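Local structure of glutathione S-transferase enzyme with thioredoxin-like domain (4MF7) at residues Q117-A120 and E121-G124; R133-Q136 and T137-W140; L209-V212 and R213-G217; T231-P234 and A235-E238; L241-P244 and A245-R248. The protein probably catalyses the transfer of glutathione to electrophilic substrates, with a thioredoxin-like domain joined to a helical domain as in other glutathione transferases. One frame throughout, in Å; residues are numbered along the deposited sequence.

Interaction 1 of 5, residues Q117-A120 and E121-G124; sequences QYLA and EKTG
A chi1 of 63° sets OG1 of T123 between its own backbone N and carbonyl carbon, where it can turn back to the carbonyl of L119 one turn earlier. Y118 and K122 both swing CG anti to the backbone N (171° and 173°), so ring and lysine chain run off the same flank of the helix. L119 O takes two donors. T123 OG1 lies 2.8 Å from L119 O, and T123 N lies 3.1 Å from it. Regular helical bonds precede this pair. E121 N reaches Q117 O at 3.0 Å, and K122 N reaches Y118 O at 2.8 Å. The next bond is bent and weak, G124 N to A120 O. G124 is the first residue off the helix and has positive phi. Side-chain packing across the turn is light: K122 CD stays 4.2 Å from Y118 OH. The two polar tips are instead joined through D98, which salt-bridges K122 NZ and hydrogen-bonds Y118 OH. D98 ends strand 95-98, so the last turn of helix 112-123 is tied to the sheet of the thioredoxin-like domain. Another flank, with L119, A120 and T123, packs on helix 53-63; L119 and T123 also touch L65. Y118 also touches L107 and L109 of strand 107-110, and its ring meets W135 of the second subunit edge-to-face.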
loop_
_atom_site.group_PDB
_atom_site.type_symbol
_atom_site.label_atom_id
_atom_site.label_comp_id
_atom_site.label_asym_id
_atom_site.label_seq_id
_atom_site.Cartn_x
_atom_site.Cartn_y
_atom_site.Cartn_z
ATOM N N GLN A 117 -2.466 -5.781 7.945
ATOM C CA GLN A 117 -1.264 -6.213 8.643
ATOM C C GLN A 117 -1.409 -6.175 10.156
ATOM O O GLN A 117 -0.979 -7.123 10.828
ATOM C CB GLN A 117 -0.062 -5.362 8.259
ATOM C CG GLN A 117 0.387 -5.577 6.837
ATOM C CD GLN A 117 1.679 -4.830 6.553
ATOM O OE1 GLN A 117 2.720 -5.140 7.140
ATOM N NE2 GLN A 117 1.622 -3.857 5.665
ATOM N N TYR A 118 -1.961 -5.087 10.672
ATOM C CA TYR A 118 -2.213 -4.913 12.098
ATOM C C TYR A 118 -3.054 -6.063 12.666
ATOM O O TYR A 118 -2.689 -6.675 13.699
ATOM C CB TYR A 118 -2.899 -3.586 12.388
ATOM C CG TYR A 118 -3.368 -3.478 13.820
ATOM C CD1 TYR A 118 -2.461 -3.278 14.843
ATOM C CD2 TYR A 118 -4.711 -3.654 14.156
ATOM C CE1 TYR A 118 -2.870 -3.220 16.153
ATOM C CE2 TYR A 118 -5.136 -3.579 15.473
ATOM C CZ TYR A 118 -4.200 -3.387 16.465
ATOM O OH TYR A 118 -4.578 -3.307 17.784
ATOM N N LEU A 119 -4.162 -6.361 11.992
ATOM C CA LEU A 119 -5.034 -7.462 12.417
ATOM C C LEU A 119 -4.387 -8.854 12.292
ATOM O O LEU A 119 -4.614 -9.701 13.128
ATOM C CB LEU A 119 -6.386 -7.402 11.688
ATOM C CG LEU A 119 -7.253 -6.174 11.941
ATOM C CD1 LEU A 119 -8.476 -6.218 11.058
ATOM C CD2 LEU A 119 -7.650 -5.978 13.409
ATOM N N ALA A 120 -3.549 -9.085 11.278
ATOM C CA ALA A 120 -2.814 -10.320 11.134
ATOM C C ALA A 120 -1.864 -10.519 12.313
ATOM O O ALA A 120 -1.756 -11.614 12.858
ATOM C CB ALA A 120 -2.039 -10.365 9.825
ATOM N N GLU A 121 -1.189 -9.455 12.704
ATOM C CA GLU A 121 -0.246 -9.520 13.837
ATOM C C GLU A 121 -0.977 -9.657 15.159
ATOM O O GLU A 121 -0.545 -10.417 16.030
ATOM C CB GLU A 121 0.629 -8.281 13.920
ATOM C CG GLU A 121 1.420 -8.019 12.670
ATOM C CD GLU A 121 2.759 -8.682 12.665
ATOM O OE1 GLU A 121 2.847 -9.781 12.070
ATOM O OE2 GLU A 121 3.690 -8.078 13.249
ATOM N N LYS A 122 -2.068 -8.919 15.326
ATOM C CA LYS A 122 -2.860 -8.991 16.562
ATOM C C LYS A 122 -3.325 -10.425 16.818
ATOM O O LYS A 122 -3.330 -10.896 17.967
ATOM C CB LYS A 122 -4.057 -8.055 16.477
ATOM C CG LYS A 122 -5.055 -8.143 17.623
ATOM C CD LYS A 122 -6.184 -7.138 17.442
ATOM C CE LYS A 122 -7.207 -7.212 18.578
ATOM N NZ LYS A 122 -6.737 -6.520 19.796
ATOM N N THR A 123 -3.697 -11.126 15.751
ATOM C CA THR A 123 -4.302 -12.442 15.862
ATOM C C THR A 123 -3.360 -13.592 15.613
ATOM O O THR A 123 -3.684 -14.732 15.916
ATOM C CB THR A 123 -5.490 -12.576 14.877
ATOM O OG1 THR A 123 -5.011 -12.470 13.530
ATOM C CG2 THR A 123 -6.520 -11.527 15.150
ATOM N N GLY A 124 -2.192 -13.327 15.033
ATOM C CA GLY A 124 -1.334 -14.385 14.558
ATOM C C GLY A 124 -1.902 -15.262 13.469
ATOM O O GLY A 124 -1.455 -16.387 13.303
#

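Interaction 2 of 5, residues R133-Q136 and T137-W140; sequences RRWQ and TLQW
R133 and T137 meet one turn apart on helix 131-138, probably the first helix of the all-helical domain of the glutathione transferase fold. The tight part is on the buried side. R133 O is gripped twice by T137, by OG1 at 2.7 Å and by the backbone N at 2.9 Å. The two donors come from opposite faces of the carbonyl plane. T137 is held there against I203 and A204 of helix 203-215. The other flank is looser. W135 and L138 run side by side, with W135 CE3 3.9 Å from L138 CD1, and the bond from L138 N to W135 O is weak. L138 packs on Q117 of the second subunit and W135 on E121 of it, so this flank belongs to the dimer interface. R133 and R134 are partly exposed and find their polar partners outside the turn. R133 makes a salt bridge with D200, and R134 NH1 hydrogen-bonds to P128 O. Q136 O also takes two donors, both from Q139. The backbone N, 3.1 Å away, sits above the carbonyl plane. NE2 lies in that plane on a lone pair, 3.0 Å from the oxygen, while OE1 of Q139 accepts from F110 N of the second subunit. CD1 of W140 comes within 3.4 Å of Q136 O.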
loop_
_atom_site.group_PDB
_atom_site.type_symbol
_atom_site.label_atom_id
_atom_site.label_comp_id
_atom_site.label_asym_id
_atom_site.label_seq_id
_atom_site.Cartn_x
_atom_site.Cartn_y
_atom_site.Cartn_z
ATOM N N ARG A 133 8.201 -15.647 2.594
ATOM C CA ARG A 133 6.819 -15.654 2.093
ATOM C C ARG A 133 5.918 -14.631 2.802
ATOM O O ARG A 133 4.991 -14.089 2.178
ATOM C CB ARG A 133 6.254 -17.091 2.086
ATOM C CG ARG A 133 6.868 -17.906 0.935
ATOM C CD ARG A 133 6.483 -19.377 0.794
ATOM N NE ARG A 133 5.034 -19.577 0.720
ATOM C CZ ARG A 133 4.295 -19.872 1.776
ATOM N NH1 ARG A 133 2.980 -20.028 1.666
ATOM N NH2 ARG A 133 4.882 -20.005 2.959
ATOM N N ARG A 134 6.195 -14.318 4.065
ATOM C CA ARG A 134 5.504 -13.220 4.713
ATOM C C ARG A 134 5.751 -11.911 3.978
ATOM O O ARG A 134 4.819 -11.182 3.737
ATOM C CB ARG A 134 5.870 -13.055 6.179
ATOM C CG ARG A 134 5.387 -14.237 7.003
ATOM C CD ARG A 134 6.096 -14.336 8.332
ATOM N NE ARG A 134 5.465 -13.512 9.326
ATOM C CZ ARG A 134 4.484 -13.911 10.140
ATOM N NH1 ARG A 134 3.971 -15.146 10.079
ATOM N NH2 ARG A 134 4.015 -13.058 11.026
ATOM N N TRP A 135 7.002 -11.618 3.625
ATOM C CA TRP A 135 7.280 -10.383 2.883
ATOM C C TRP A 135 6.581 -10.398 1.541
ATOM O O TRP A 135 5.991 -9.379 1.133
ATOM C CB TRP A 135 8.802 -10.147 2.717
ATOM C CG TRP A 135 9.436 -9.871 3.998
ATOM C CD1 TRP A 135 10.365 -10.649 4.650
ATOM C CD2 TRP A 135 9.197 -8.755 4.832
ATOM N NE1 TRP A 135 10.702 -10.076 5.840
ATOM C CE2 TRP A 135 10.008 -8.905 5.981
ATOM C CE3 TRP A 135 8.404 -7.616 4.712
ATOM C CZ2 TRP A 135 10.019 -7.976 6.985
ATOM C CZ3 TRP A 135 8.395 -6.728 5.690
ATOM C CH2 TRP A 135 9.202 -6.886 6.827
ATOM N N GLN A 136 6.598 -11.533 0.853
ATOM C CA GLN A 136 5.966 -11.626 -0.443
ATOM C C GLN A 136 4.469 -11.401 -0.348
ATOM O O GLN A 136 3.890 -10.806 -1.245
ATOM C CB GLN A 136 6.245 -12.967 -1.110
ATOM C CG GLN A 136 7.651 -13.069 -1.670
ATOM C CD GLN A 136 7.871 -14.389 -2.373
ATOM O OE1 GLN A 136 7.558 -15.448 -1.827
ATOM N NE2 GLN A 136 8.415 -14.339 -3.583
ATOM N N THR A 137 3.861 -11.874 0.738
ATOM C CA THR A 137 2.416 -11.644 0.991
ATOM C C THR A 137 2.040 -10.150 0.931
ATOM O O THR A 137 1.020 -9.780 0.347
ATOM C CB THR A 137 1.980 -12.224 2.346
ATOM O OG1 THR A 137 2.371 -13.620 2.403
ATOM C CG2 THR A 137 0.446 -12.081 2.527
ATOM N N LEU A 138 2.881 -9.297 1.511
ATOM C CA LEU A 138 2.622 -7.859 1.559
ATOM C C LEU A 138 2.534 -7.194 0.181
ATOM O O LEU A 138 1.879 -6.146 0.049
ATOM C CB LEU A 138 3.701 -7.155 2.394
ATOM C CG LEU A 138 3.876 -7.616 3.844
ATOM C CD1 LEU A 138 4.661 -6.540 4.587
ATOM C CD2 LEU A 138 2.552 -7.895 4.560
ATOM N N GLN A 139 3.176 -7.787 -0.818
ATOM C CA GLN A 139 3.158 -7.257 -2.170
ATOM C C GLN A 139 1.717 -7.124 -2.664
ATOM O O GLN A 139 1.419 -6.243 -3.434
ATOM C CB GLN A 139 3.931 -8.136 -3.134
ATOM C CG GLN A 139 5.420 -8.309 -2.820
ATOM C CD GLN A 139 6.086 -9.354 -3.679
ATOM O OE1 GLN A 139 7.166 -9.121 -4.258
ATOM N NE2 GLN A 139 5.456 -10.535 -3.775
ATOM N N TRP A 140 0.841 -8.028 -2.217
ATOM C CA TRP A 140 -0.533 -8.130 -2.738
ATOM C C TRP A 140 -1.538 -7.227 -2.060
ATOM O O TRP A 140 -2.681 -7.216 -2.465
ATOM C CB TRP A 140 -1.002 -9.588 -2.649
ATOM C CG TRP A 140 -0.133 -10.433 -3.470
ATOM C CD1 TRP A 140 1.017 -11.108 -3.066
ATOM C CD2 TRP A 140 -0.267 -10.679 -4.861
ATOM N NE1 TRP A 140 1.595 -11.718 -4.138
ATOM C CE2 TRP A 140 0.821 -11.490 -5.249
ATOM C CE3 TRP A 140 -1.201 -10.279 -5.834
ATOM C CZ2 TRP A 140 1.000 -11.921 -6.567
ATOM C CZ3 TRP A 140 -1.027 -10.724 -7.153
ATOM C CH2 TRP A 140 0.072 -11.533 -7.500
#

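Interaction 3 of 5, residues L209-V212 and R213-G217; sequences LGWV and RNLIG
W211 and L215 make the apolar part of this contact, one helical turn apart and pointing the same way. L215 CD1 sits 3.5 Å from NE1 of the indole and 3.9 Å from CE2. CD2 lies 4.1 Å from CZ2, so CD1 sits beside the pyrrole nitrogen and CD2 beside the six-membered ring. In each residue CG lies anti to the backbone N (chi1 161° in W211, -159° in L215), which sends both chains off the same flank.

Backbone bonds form the second group. R213 N to L209 O is the straightest, at 2.9 Å with a 170° N-H...O angle. N214 N bonds to G210 O and L215 N to W211 O in the same pattern. The last, I216 N to V212 O, stretches to 3.4 Å and is weak. I216 is also the first residue to leave helical geometry. The helix is kinked at G210 and W211, whose N atoms have no bond to the turn before. This is the final part of helix 203-215, probably the buried central helix of the glutathione transferase helical domain.

One water supplies the third kind of contact. It donates to W211 O at 3.0 Å and accepts from N214 ND2 at 2.9 Å. The carbonyl of W211 therefore serves the water and L215 N together.

Around the helix, L215 packs on Y175, S179 and L183 of helix 171-190. L209, V212 and I216 pack on helix 232-241 instead. R213 leads outward toward E251, in a long and weak ion pair.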
loop_
_atom_site.group_PDB
_atom_site.type_symbol
_atom_site.label_atom_id
_atom_site.label_comp_id
_atom_site.label_asym_id
_atom_site.label_seq_id
_atom_site.Cartn_x
_atom_site.Cartn_y
_atom_site.Cartn_z
ATOM N N LEU A 209 -9.962 -10.694 -3.142
ATOM C CA LEU A 209 -11.207 -11.395 -3.510
ATOM C C LEU A 209 -12.356 -10.434 -3.807
ATOM O O LEU A 209 -13.083 -10.616 -4.786
ATOM C CB LEU A 209 -11.630 -12.360 -2.417
ATOM C CG LEU A 209 -10.915 -13.697 -2.394
ATOM C CD1 LEU A 209 -11.162 -14.402 -1.059
ATOM C CD2 LEU A 209 -11.366 -14.569 -3.561
ATOM N N GLY A 210 -12.555 -9.439 -2.940
ATOM C CA GLY A 210 -13.679 -8.516 -3.085
ATOM C C GLY A 210 -13.597 -7.693 -4.356
ATOM O O GLY A 210 -14.595 -7.439 -5.042
ATOM N N TRP A 211 -12.394 -7.273 -4.682
ATOM C CA TRP A 211 -12.158 -6.507 -5.896
ATOM C C TRP A 211 -12.539 -7.299 -7.146
ATOM O O TRP A 211 -13.241 -6.793 -8.020
ATOM C CB TRP A 211 -10.713 -6.011 -5.996
ATOM C CG TRP A 211 -10.322 -5.623 -7.414
ATOM C CD1 TRP A 211 -10.727 -4.518 -8.111
ATOM C CD2 TRP A 211 -9.469 -6.363 -8.301
ATOM N NE1 TRP A 211 -10.176 -4.526 -9.373
ATOM C CE2 TRP A 211 -9.406 -5.650 -9.515
ATOM C CE3 TRP A 211 -8.761 -7.566 -8.183
ATOM C CZ2 TRP A 211 -8.657 -6.096 -10.602
ATOM C CZ3 TRP A 211 -8.018 -8.008 -9.265
ATOM C CH2 TRP A 211 -7.975 -7.278 -10.455
ATOM N N VAL A 212 -12.054 -8.526 -7.256
ATOM C CA VAL A 212 -12.429 -9.377 -8.388
ATOM C C VAL A 212 -13.950 -9.642 -8.422
ATOM O O VAL A 212 -14.589 -9.534 -9.479
ATOM C CB VAL A 212 -11.685 -10.727 -8.373
ATOM C CG1 VAL A 212 -12.071 -11.543 -9.600
ATOM C CG2 VAL A 212 -10.174 -10.526 -8.337
ATOM N N ARG A 213 -14.520 -9.999 -7.280
ATOM C CA ARG A 213 -15.986 -10.187 -7.156
ATOM C C ARG A 213 -16.775 -8.998 -7.708
ATOM O O ARG A 213 -17.751 -9.163 -8.458
ATOM C CB ARG A 213 -16.355 -10.502 -5.723
ATOM C CG ARG A 213 -17.784 -10.981 -5.540
ATOM C CD ARG A 213 -18.629 -9.879 -4.952
ATOM N NE ARG A 213 -19.838 -10.401 -4.325
ATOM C CZ ARG A 213 -20.642 -9.679 -3.557
ATOM N NH1 ARG A 213 -20.358 -8.402 -3.305
ATOM N NH2 ARG A 213 -21.726 -10.234 -3.029
ATOM N N ASN A 214 -16.324 -7.800 -7.378
ATOM C CA ASN A 214 -16.993 -6.575 -7.809
ATOM C C ASN A 214 -16.758 -6.250 -9.287
ATOM O O ASN A 214 -17.631 -5.696 -9.966
ATOM C CB ASN A 214 -16.528 -5.404 -6.941
ATOM C CG ASN A 214 -17.256 -4.115 -7.262
ATOM O OD1 ASN A 214 -18.400 -3.924 -6.861
ATOM N ND2 ASN A 214 -16.598 -3.228 -7.996
ATOM N N LEU A 215 -15.574 -6.600 -9.775
ATOM C CA LEU A 215 -15.157 -6.320 -11.158
ATOM C C LEU A 215 -16.129 -6.937 -12.159
ATOM O O LEU A 215 -16.396 -6.359 -13.209
ATOM C CB LEU A 215 -13.758 -6.884 -11.395
ATOM C CG LEU A 215 -12.917 -6.337 -12.529
ATOM C CD1 LEU A 215 -12.311 -5.009 -12.109
ATOM C CD2 LEU A 215 -11.830 -7.349 -12.842
ATOM N N ILE A 216 -16.661 -8.099 -11.794
ATOM C CA ILE A 216 -17.549 -8.881 -12.627
ATOM C C ILE A 216 -18.967 -8.855 -12.056
ATOM O O ILE A 216 -19.781 -9.761 -12.317
ATOM C CB ILE A 216 -17.070 -10.350 -12.720
ATOM C CG1 ILE A 216 -17.125 -11.037 -11.341
ATOM C CG2 ILE A 216 -15.671 -10.412 -13.331
ATOM C CD1 ILE A 216 -16.979 -12.542 -11.366
ATOM N N GLY A 217 -19.247 -7.815 -11.274
ATOM C CA GLY A 217 -20.491 -7.707 -10.540
ATOM C C GLY A 217 -21.632 -7.333 -11.455
ATOM O O GLY A 217 -22.707 -7.917 -11.351
HETATM O O HOH W 1 -13.797 -3.920 -8.584
#

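Interaction 4 of 5, residues T231-P234 and A235-E238; sequences THVP and AWLE
W236 lies beside V233, one turn on from it. Its CB lies 3.4 Å from H232 O and 3.7 Å from V233 O. With CG anti to the backbone N (chi1 163°), the indole runs off beside the V233 side chain and points the same way. The edge of the six-membered ring meets V233 O, which lies 3.6 Å from CE3 and in the ring plane. V233 CG1 is 4.1 Å from CE3. Further out the ring leaves this turn. CZ3 packs on V212 and CZ2 on L209, both of helix 203-215. At the polar corner NE1 donates to D205 of the same helix, so a buried N-H is satisfied and the rotation of the ring is held.

These residues form the first turns of helix 232-241 in the helical domain of the glutathione transferase fold. T231 holds the N-cap position, but its side chain makes no capping bond. E187 of helix 171-190 meets the helix start instead. Its carboxylate accepts from the backbone N atoms of T231, H232 and V233. Such a site would probably stabilise the charged form of that carboxylate.

The backbone bonds tighten after the first turn. A235 N to T231 O is weak at 3.5 Å. W236 N then reaches H232 O at 3.0 Å, and E238 N reaches P234 O at the same distance. L237 N to V233 O is the shortest, at 2.8 Å. Beyond the turn, L237 packs on L209 and I216, and V233 on L186 and F227.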
loop_
_atom_site.group_PDB
_atom_site.type_symbol
_atom_site.label_atom_id
_atom_site.label_comp_id
_atom_site.label_asym_id
_atom_site.label_seq_id
_atom_site.Cartn_x
_atom_site.Cartn_y
_atom_site.Cartn_z
ATOM N N THR A 231 -8.807 -19.349 -16.341
ATOM C CA THR A 231 -8.961 -20.649 -15.676
ATOM C C THR A 231 -8.735 -20.564 -14.166
ATOM O O THR A 231 -9.566 -21.008 -13.364
ATOM C CB THR A 231 -8.015 -21.700 -16.291
ATOM O OG1 THR A 231 -8.171 -21.686 -17.715
ATOM C CG2 THR A 231 -8.314 -23.093 -15.746
ATOM N N HIS A 232 -7.627 -19.965 -13.794
ATOM C CA HIS A 232 -7.155 -19.992 -12.413
ATOM C C HIS A 232 -7.850 -18.956 -11.535
ATOM O O HIS A 232 -8.176 -19.265 -10.415
ATOM C CB HIS A 232 -5.631 -19.853 -12.396
ATOM C CG HIS A 232 -4.974 -20.819 -13.333
ATOM N ND1 HIS A 232 -5.106 -22.181 -13.191
ATOM C CD2 HIS A 232 -4.262 -20.621 -14.468
ATOM C CE1 HIS A 232 -4.476 -22.786 -14.185
ATOM N NE2 HIS A 232 -3.959 -21.863 -14.974
ATOM N N VAL A 233 -8.071 -17.754 -12.054
ATOM C CA VAL A 233 -8.816 -16.734 -11.267
ATOM C C VAL A 233 -10.250 -17.194 -10.926
ATOM O O VAL A 233 -10.656 -17.129 -9.753
ATOM C CB VAL A 233 -8.777 -15.340 -11.915
ATOM C CG1 VAL A 233 -9.538 -14.339 -11.071
ATOM C CG2 VAL A 233 -7.339 -14.842 -12.052
ATOM N N PRO A 234 -11.013 -17.702 -11.917
ATOM C CA PRO A 234 -12.381 -18.175 -11.612
ATOM C C PRO A 234 -12.442 -19.248 -10.528
ATOM O O PRO A 234 -13.296 -19.193 -9.638
ATOM C CB PRO A 234 -12.886 -18.701 -12.971
ATOM C CG PRO A 234 -12.129 -17.934 -13.972
ATOM C CD PRO A 234 -10.767 -17.658 -13.365
ATOM N N ALA A 235 -11.515 -20.200 -10.574
ATOM C CA ALA A 235 -11.466 -21.269 -9.582
ATOM C C ALA A 235 -11.094 -20.743 -8.186
ATOM O O ALA A 235 -11.709 -21.089 -7.196
ATOM C CB ALA A 235 -10.485 -22.340 -10.026
ATOM N N TRP A 236 -10.094 -19.876 -8.125
ATOM C CA TRP A 236 -9.715 -19.255 -6.872
ATOM C C TRP A 236 -10.875 -18.390 -6.311
ATOM O O TRP A 236 -11.151 -18.433 -5.119
ATOM C CB TRP A 236 -8.451 -18.417 -7.091
ATOM C CG TRP A 236 -8.123 -17.402 -6.065
ATOM C CD1 TRP A 236 -7.375 -17.563 -4.954
ATOM C CD2 TRP A 236 -8.423 -15.987 -6.156
ATOM N NE1 TRP A 236 -7.213 -16.344 -4.302
ATOM C CE2 TRP A 236 -7.863 -15.370 -5.024
ATOM C CE3 TRP A 236 -9.160 -15.209 -7.070
ATOM C CZ2 TRP A 236 -7.989 -13.991 -4.777
ATOM C CZ3 TRP A 236 -9.267 -13.821 -6.844
ATOM C CH2 TRP A 236 -8.697 -13.247 -5.685
ATOM N N LEU A 237 -11.545 -17.634 -7.174
ATOM C CA LEU A 237 -12.667 -16.793 -6.712
ATOM C C LEU A 237 -13.744 -17.675 -6.083
ATOM O O LEU A 237 -14.287 -17.349 -5.030
ATOM C CB LEU A 237 -13.244 -15.954 -7.837
ATOM C CG LEU A 237 -14.406 -14.991 -7.452
ATOM C CD1 LEU A 237 -13.979 -13.957 -6.393
ATOM C CD2 LEU A 237 -14.946 -14.290 -8.700
ATOM N N GLU A 238 -14.043 -18.800 -6.742
ATOM C CA GLU A 238 -14.993 -19.795 -6.229
ATOM C C GLU A 238 -14.577 -20.340 -4.877
ATOM O O GLU A 238 -15.395 -20.430 -3.970
ATOM C CB GLU A 238 -15.104 -21.001 -7.197
ATOM C CG GLU A 238 -16.395 -21.133 -7.974
ATOM C CD GLU A 238 -16.726 -22.588 -8.279
ATOM O OE1 GLU A 238 -17.911 -22.891 -8.487
ATOM O OE2 GLU A 238 -15.812 -23.443 -8.296
#

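Interaction 5 of 5, residues L241-P244 and A245-R248; sequences LARP and AVQR
Q247 reaches back across the bend to L241, and its NE2 lies 2.9 Å from L241 O. The bond is nearly straight at 164°. The oxygen lies in the amide plane of Q247, and NE2 sits on a lone pair of the carbonyl. A water that donates to A242 O also accepts a weak bond from the same NE2. The apolar side of the bend is a lighter contact. L241 CD2 meets V246 CG1 at 4.1 Å, the two chains crossing at about a right angle, and V246 CG2 lies 3.9 Å from R243 CB. R243 is the N-cap residue, with P244 opening the helix. Q247 N bonds to R243 O at 3.0 Å, and R248 N bonds to P244 O at 2.9 Å. The R248 chain bends at chi3 (-61°), which folds the guanidinium back over this first turn. One face then covers P244 O, and NH1 comes 3.5 Å from P244 CB without a hydrogen bond to that oxygen. Outer partners hold both arginines. R248 NE makes a salt bridge with E61, and R243 NH2 makes one with E62. R243 also forms a cation-pi contact with Y201. The bend thus joins helix 232-241 to helix 244-249, whose A245 and V246 rest on helix 53-63 of the thioredoxin-like domain. V246 touches L209 and L241 touches R213, both of helix 203-215.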
loop_
_atom_site.group_PDB
_atom_site.type_symbol
_atom_site.label_atom_id
_atom_site.label_comp_id
_atom_site.label_asym_id
_atom_site.label_seq_id
_atom_site.Cartn_x
_atom_site.Cartn_y
_atom_site.Cartn_z
ATOM N N LEU A 241 -15.064 -17.378 -2.312
ATOM C CA LEU A 241 -16.489 -17.074 -2.036
ATOM C C LEU A 241 -17.241 -18.196 -1.325
ATOM O O LEU A 241 -18.324 -17.963 -0.801
ATOM C CB LEU A 241 -17.243 -16.723 -3.312
ATOM C CG LEU A 241 -16.772 -15.507 -4.082
ATOM C CD1 LEU A 241 -17.563 -15.328 -5.378
ATOM C CD2 LEU A 241 -16.823 -14.227 -3.254
ATOM N N ALA A 242 -16.673 -19.396 -1.302
ATOM C CA ALA A 242 -17.214 -20.517 -0.520
ATOM C C ALA A 242 -16.935 -20.392 0.970
ATOM O O ALA A 242 -17.458 -21.174 1.755
ATOM C CB ALA A 242 -16.630 -21.835 -1.026
ATOM N N ARG A 243 -16.050 -19.476 1.364
ATOM C CA ARG A 243 -15.748 -19.290 2.770
ATOM C C ARG A 243 -16.824 -18.456 3.442
ATOM O O ARG A 243 -17.127 -17.324 2.993
ATOM C CB ARG A 243 -14.375 -18.618 2.933
ATOM C CG ARG A 243 -13.249 -19.437 2.383
ATOM C CD ARG A 243 -11.926 -18.697 2.510
ATOM N NE ARG A 243 -11.543 -18.509 3.910
ATOM C CZ ARG A 243 -10.809 -19.351 4.632
ATOM N NH1 ARG A 243 -10.346 -20.489 4.122
ATOM N NH2 ARG A 243 -10.525 -19.044 5.880
ATOM N N PRO A 244 -17.410 -18.970 4.541
ATOM C CA PRO A 244 -18.503 -18.193 5.154
ATOM C C PRO A 244 -18.097 -16.792 5.667
ATOM O O PRO A 244 -18.902 -15.859 5.579
ATOM C CB PRO A 244 -18.976 -19.089 6.311
ATOM C CG PRO A 244 -18.542 -20.462 5.923
ATOM C CD PRO A 244 -17.234 -20.281 5.210
ATOM N N ALA A 245 -16.873 -16.637 6.172
ATOM C CA ALA A 245 -16.383 -15.310 6.599
ATOM C C ALA A 245 -16.342 -14.315 5.440
ATOM O O ALA A 245 -16.613 -13.128 5.639
ATOM C CB ALA A 245 -15.012 -15.428 7.251
ATOM N N VAL A 246 -15.968 -14.799 4.242
ATOM C CA VAL A 246 -15.949 -13.971 3.053
ATOM C C VAL A 246 -17.383 -13.573 2.701
ATOM O O VAL A 246 -17.669 -12.418 2.427
ATOM C CB VAL A 246 -15.245 -14.670 1.851
ATOM C CG1 VAL A 246 -15.429 -13.874 0.584
ATOM C CG2 VAL A 246 -13.743 -14.872 2.114
ATOM N N GLN A 247 -18.289 -14.547 2.708
ATOM C CA GLN A 247 -19.691 -14.273 2.403
ATOM C C GLN A 247 -20.250 -13.186 3.318
ATOM O O GLN A 247 -20.929 -12.275 2.857
ATOM C CB GLN A 247 -20.509 -15.560 2.547
ATOM C CG GLN A 247 -20.215 -16.573 1.465
ATOM C CD GLN A 247 -20.734 -17.953 1.806
ATOM O OE1 GLN A 247 -21.521 -18.137 2.746
ATOM N NE2 GLN A 247 -20.285 -18.934 1.054
ATOM N N ARG A 248 -19.943 -13.286 4.604
ATOM C CA ARG A 248 -20.406 -12.292 5.581
ATOM C C ARG A 248 -19.774 -10.925 5.366
ATOM O O ARG A 248 -20.470 -9.896 5.330
ATOM C CB ARG A 248 -20.135 -12.788 7.016
ATOM C CG ARG A 248 -20.988 -13.994 7.402
ATOM C CD ARG A 248 -20.993 -14.255 8.896
ATOM N NE ARG A 248 -19.689 -14.549 9.473
ATOM C CZ ARG A 248 -19.077 -15.730 9.469
ATOM N NH1 ARG A 248 -19.606 -16.794 8.874
ATOM N NH2 ARG A 248 -17.909 -15.843 10.061
HETATM O O HOH W 2 -20.014 -22.156 1.773
#

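Overall arrangement
All five contacts are local turns in series along the chain, so none closes a long loop, nests or crosses. Interaction 1 ends helix 112-123 in the thioredoxin-like domain. Interaction 2 follows on helix 131-138. The two touch through Q117 with L138 and E121 with R134, and both face the second subunit. Interaction 3 lies on helix 203-215, across the chain's centre from interaction 1. It packs on interaction 4, in helix 232-241, and more lightly on interaction 5. The last two are near neighbours in the sequence but make no other touch. Interaction 5 brings the chain back to helix 53-63, tying the helical domain to the thioredoxin-like one.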